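Local coordinates for protein glia-derived nexin (Homo sapiens, PDB 4DY0) that inhibits serine proteases, among them thrombin, trypsin and urokinase, binds heparin, and promotes neurite extension by blocking thrombin, at residues Thr283-Pro288 and Ser318-Lys323; Asn31-Pro36 and Phe277-Gln282. All blocks are in the same frame, centred on the assembly; numbering follows the deposited sequence.

Contact 1 (Thr283-Pro288 and Ser318-Lys323); sequences TDLKEP and SHILQK. With SO4 (sulfate ion), chain D.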
# COMPACT_ATOMS: atom_id res chain seq x y z
N THR A 283 -4.24 8.07 4.25
CA THR A 283 -3.37 8.42 5.34
C THR A 283 -2.35 9.47 4.92
O THR A 283 -1.97 9.54 3.75
CB THR A 283 -2.64 7.18 5.89
OG1 THR A 283 -2.27 7.41 7.25
CG2 THR A 283 -1.39 6.88 5.07
N ASP A 284 -1.93 10.29 5.87
CA ASP A 284 -0.85 11.24 5.65
C ASP A 284 0.43 10.58 6.14
O ASP A 284 0.55 10.25 7.32
CB ASP A 284 -1.13 12.53 6.42
CG ASP A 284 -0.14 13.63 6.09
OD1 ASP A 284 0.80 13.37 5.30
OD2 ASP A 284 -0.29 14.75 6.62
N LEU A 285 1.39 10.40 5.24
CA LEU A 285 2.62 9.68 5.56
C LEU A 285 3.62 10.50 6.37
O LEU A 285 4.62 9.96 6.85
CB LEU A 285 3.28 9.18 4.27
CG LEU A 285 2.90 7.78 3.78
CD1 LEU A 285 1.58 7.32 4.36
CD2 LEU A 285 2.88 7.72 2.25
N LYS A 286 3.36 11.79 6.53
CA LYS A 286 4.31 12.70 7.16
C LYS A 286 4.91 12.22 8.49
O LYS A 286 6.13 12.09 8.61
CB LYS A 286 3.68 14.09 7.35
CG LYS A 286 4.55 15.06 8.15
CD LYS A 286 4.15 16.50 7.90
CE LYS A 286 2.71 16.75 8.31
NZ LYS A 286 2.30 18.14 8.01
N GLU A 287 4.07 11.96 9.48
CA GLU A 287 4.57 11.62 10.82
C GLU A 287 5.41 10.33 10.87
O GLU A 287 6.51 10.33 11.42
CB GLU A 287 3.43 11.57 11.84
CG GLU A 287 2.78 12.93 12.08
CD GLU A 287 3.77 13.96 12.58
OE1 GLU A 287 4.48 13.68 13.57
OE2 GLU A 287 3.84 15.06 11.99
N PRO A 288 4.89 9.24 10.30
CA PRO A 288 5.65 8.00 10.27
C PRO A 288 7.00 8.19 9.59
O PRO A 288 8.01 7.63 10.04
CB PRO A 288 4.77 7.06 9.44
CG PRO A 288 3.38 7.58 9.65
CD PRO A 288 3.53 9.07 9.75
N SER A 318 4.00 19.66 2.52
CA SER A 318 2.97 19.87 3.53
C SER A 318 2.32 18.55 3.93
O SER A 318 2.04 18.32 5.10
CB SER A 318 1.90 20.85 3.01
OG SER A 318 2.43 22.16 2.87
N HIS A 319 2.07 17.70 2.94
CA HIS A 319 1.42 16.41 3.16
C HIS A 319 1.83 15.44 2.07
O HIS A 319 2.08 15.83 0.93
CB HIS A 319 -0.10 16.56 3.12
CG HIS A 319 -0.66 17.45 4.18
ND1 HIS A 319 -0.61 17.14 5.52
CD2 HIS A 319 -1.28 18.65 4.09
CE1 HIS A 319 -1.17 18.11 6.22
NE2 HIS A 319 -1.59 19.04 5.38
N ILE A 320 1.91 14.16 2.44
CA ILE A 320 2.10 13.08 1.49
C ILE A 320 0.94 12.13 1.67
O ILE A 320 0.93 11.33 2.61
CB ILE A 320 3.42 12.33 1.73
CG1 ILE A 320 4.61 13.29 1.60
CG2 ILE A 320 3.56 11.18 0.74
CD1 ILE A 320 5.94 12.68 2.00
N LEU A 321 -0.05 12.22 0.78
CA LEU A 321 -1.29 11.48 0.93
C LEU A 321 -1.32 10.21 0.10
O LEU A 321 -1.11 10.24 -1.11
CB LEU A 321 -2.48 12.36 0.56
CG LEU A 321 -2.53 13.70 1.27
CD1 LEU A 321 -3.58 14.60 0.64
CD2 LEU A 321 -2.81 13.51 2.76
N GLN A 322 -1.59 9.09 0.76
CA GLN A 322 -1.78 7.83 0.08
C GLN A 322 -3.17 7.28 0.35
O GLN A 322 -3.62 7.24 1.49
CB GLN A 322 -0.73 6.81 0.53
CG GLN A 322 -0.91 5.44 -0.11
CD GLN A 322 0.19 4.47 0.26
OE1 GLN A 322 0.12 3.80 1.30
NE2 GLN A 322 1.21 4.39 -0.58
N LYS A 323 -3.86 6.88 -0.72
CA LYS A 323 -5.15 6.23 -0.58
C LYS A 323 -5.11 4.89 -1.31
O LYS A 323 -4.73 4.82 -2.48
CB LYS A 323 -6.26 7.10 -1.13
CG LYS A 323 -7.66 6.62 -0.78
CD LYS A 323 -8.65 7.77 -0.76
CE LYS A 323 -10.06 7.29 -0.44
NZ LYS A 323 -10.96 8.44 -0.16
S SO4 D . -13.69 6.98 -2.53
O1 SO4 D . -14.93 6.19 -2.36
O2 SO4 D . -12.71 6.57 -1.50
O3 SO4 D . -13.13 6.73 -3.87
O4 SO4 D . -14.00 8.42 -2.36

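Contact 2 (Asn31-Pro36 and Phe277-Gln282); sequences NIVISP and FTAVAQ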
# COMPACT_ATOMS: atom_id res chain seq x y z
N ASN A 31 -9.14 0.18 10.50
CA ASN A 31 -8.82 -0.39 9.22
C ASN A 31 -7.69 0.42 8.59
O ASN A 31 -7.84 1.60 8.32
CB ASN A 31 -10.05 -0.41 8.31
CG ASN A 31 -11.10 -1.38 8.79
OD1 ASN A 31 -10.81 -2.30 9.57
ND2 ASN A 31 -12.33 -1.19 8.33
N ILE A 32 -6.55 -0.22 8.40
CA ILE A 32 -5.40 0.46 7.82
C ILE A 32 -4.99 -0.25 6.54
O ILE A 32 -4.67 -1.44 6.56
CB ILE A 32 -4.22 0.48 8.80
CG1 ILE A 32 -4.61 1.20 10.09
CG2 ILE A 32 -3.02 1.16 8.16
CD1 ILE A 32 -4.91 2.68 9.91
N VAL A 33 -5.02 0.47 5.43
CA VAL A 33 -4.63 -0.09 4.15
C VAL A 33 -3.60 0.80 3.48
O VAL A 33 -3.90 1.92 3.06
CB VAL A 33 -5.84 -0.30 3.22
CG1 VAL A 33 -5.42 -1.06 1.96
CG2 VAL A 33 -6.94 -1.04 3.95
N ILE A 34 -2.38 0.28 3.39
CA ILE A 34 -1.24 1.02 2.88
C ILE A 34 -0.70 0.32 1.64
O ILE A 34 -0.96 -0.88 1.43
CB ILE A 34 -0.12 1.02 3.94
CG1 ILE A 34 -0.53 1.86 5.16
CG2 ILE A 34 1.19 1.50 3.35
CD1 ILE A 34 -0.79 3.30 4.84
N SER A 35 0.04 1.05 0.82
CA SER A 35 0.79 0.44 -0.27
C SER A 35 2.28 0.62 -0.01
O SER A 35 2.83 1.68 -0.28
CB SER A 35 0.42 1.07 -1.61
OG SER A 35 1.25 0.54 -2.62
N PRO A 36 2.93 -0.42 0.54
CA PRO A 36 4.34 -0.30 0.89
C PRO A 36 5.20 0.13 -0.30
O PRO A 36 6.09 0.96 -0.16
CB PRO A 36 4.71 -1.71 1.34
CG PRO A 36 3.43 -2.26 1.89
CD PRO A 36 2.36 -1.71 0.98
N PHE A 277 -15.85 -7.85 0.63
CA PHE A 277 -15.85 -6.46 1.08
C PHE A 277 -14.89 -5.60 0.27
O PHE A 277 -14.14 -6.09 -0.56
CB PHE A 277 -15.45 -6.39 2.55
CG PHE A 277 -13.97 -6.53 2.78
CD1 PHE A 277 -13.33 -7.74 2.53
CD2 PHE A 277 -13.22 -5.45 3.23
CE1 PHE A 277 -11.96 -7.87 2.74
CE2 PHE A 277 -11.85 -5.57 3.44
CZ PHE A 277 -11.22 -6.78 3.19
N THR A 278 -14.92 -4.30 0.55
CA THR A 278 -14.00 -3.36 -0.05
C THR A 278 -13.15 -2.73 1.05
O THR A 278 -13.68 -2.15 1.99
CB THR A 278 -14.76 -2.24 -0.79
OG1 THR A 278 -15.62 -2.82 -1.77
CG2 THR A 278 -13.78 -1.30 -1.46
N ALA A 279 -11.84 -2.88 0.92
CA ALA A 279 -10.89 -2.30 1.86
C ALA A 279 -10.36 -0.99 1.31
O ALA A 279 -9.78 -0.95 0.23
CB ALA A 279 -9.74 -3.27 2.10
N VAL A 280 -10.56 0.09 2.06
CA VAL A 280 -10.11 1.40 1.61
C VAL A 280 -9.68 2.28 2.79
O VAL A 280 -10.38 2.37 3.80
CB VAL A 280 -11.20 2.12 0.80
CG1 VAL A 280 -12.52 2.12 1.56
CG2 VAL A 280 -10.77 3.54 0.47
N ALA A 281 -8.53 2.93 2.64
CA ALA A 281 -8.04 3.84 3.67
C ALA A 281 -7.15 4.92 3.07
O ALA A 281 -6.48 4.70 2.06
CB ALA A 281 -7.28 3.06 4.73
N GLN A 282 -7.17 6.09 3.69
CA GLN A 282 -6.27 7.16 3.30
C GLN A 282 -5.42 7.53 4.50
O GLN A 282 -5.83 7.33 5.64
CB GLN A 282 -7.06 8.38 2.83
CG GLN A 282 -6.18 9.57 2.50
CD GLN A 282 -6.98 10.85 2.32
OE1 GLN A 282 -7.97 10.89 1.59
NE2 GLN A 282 -6.54 11.92 2.99

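Contact 1 (Thr283-Pro288 and Ser318-Lys323)
Asp-284 grips His-319 and Ile-320 with both carboxylate oxygens. OD2 accepts from His-319 ND1 at 2.7 Å, a His-carboxylate bond in which the ring and carboxylate planes stand 65° apart and the donor lies above the carboxylate plane. OD1 takes Ile-320 N at 3.2 Å on its syn side, while Lys-286 N comes to the same oxygen from the opposite face at 3.3 Å, capping the turn into helix 286-291. CG stands anti to the backbone N (chi1 -172°), and the three bonds hold the carboxylate beyond it. An alanine here would probably leave His-319 ND1 and the N-H groups of Ile-320 and Lys-286 without their acceptor and the imidazole less restrained. Lys-286, its chain bent at chi3, sends NZ to Ser-318 O at 2.9 Å. Along the backbone, Thr-283 and Gln-322 form an antiparallel hydrogen-bonded pair, and Leu-285 N reaches Ile-320 O at 2.8 Å. Leu-285 CD2 meets Ile-320 CG2 at 3.8 Å, the two side chains crossing at about a right angle. Leu-285 and Ile-320 also pack on helix 36-47, and strand 319-328 also pairs, in parallel, with strand 162-170.

Contact 2 (Asn31-Pro36 and Phe277-Gln282)
Val-33 in strand 32-34 crosses over Ala-281 in strand 277-282 at 79°, with the segment axes 5.7 Å apart at their closest. Strand 32-34, paired with 369-376, belongs to sheet B of the serpin fold, and strand 277-282, paired with 319-328, to sheet A; the near-orthogonal crossing is one sheet packing on the other, and the contact rests on apolar side chains. The CA atoms of Val-33 and Ala-281 lie 5.2 Å apart, a closeness that the small alanine probably allows. Both residues direct CB toward the opposite segment, and the two CB atoms touch at 4.0 Å. Placed beside its own backbone N and anti to the carbonyl carbon, CG2 of Val-33 extends the contact along the second strand to Ala-279 CB, also at 4.0 Å. One branched side chain thus bridges two alanines that sit two residues apart on the same strand. Val-33 also packs on Ala-324 and Ala-279 on Ile-326, both of the neighbouring strand 319-328, while Ile-32 and Ile-34, pointing away, meet helix 5-26. The methyl of Ala-281 lies against the main chain as well, with its CB 3.9 Å from Asn-31 O and 3.5 Å from Val-33 N.

Overall arrangement
The two contacts illustrate how one long strand can serve successive partners. Their centres lie about 14 Å apart, and both draw on strand 266-284: contact 2 uses its residues 277-282, and contact 1 takes up the chain directly afterwards, where the strand ends and helix 286-291 begins. Along the chain both segments of contact 2 precede those of contact 1. Strand 319-328, the neighbour of 266-284, links them, since Gln-322 OE1 probably accepts a hydrogen bond from Ser-35 N at 2.8 Å while its NE2 bonds Asn-166 OD1. Contact 2 thus packs strand 32-34 on strand 266-284, contact 1 pairs the end of that strand with 319-328, and Gln-322 joins the two, away from the predicted reactive bond.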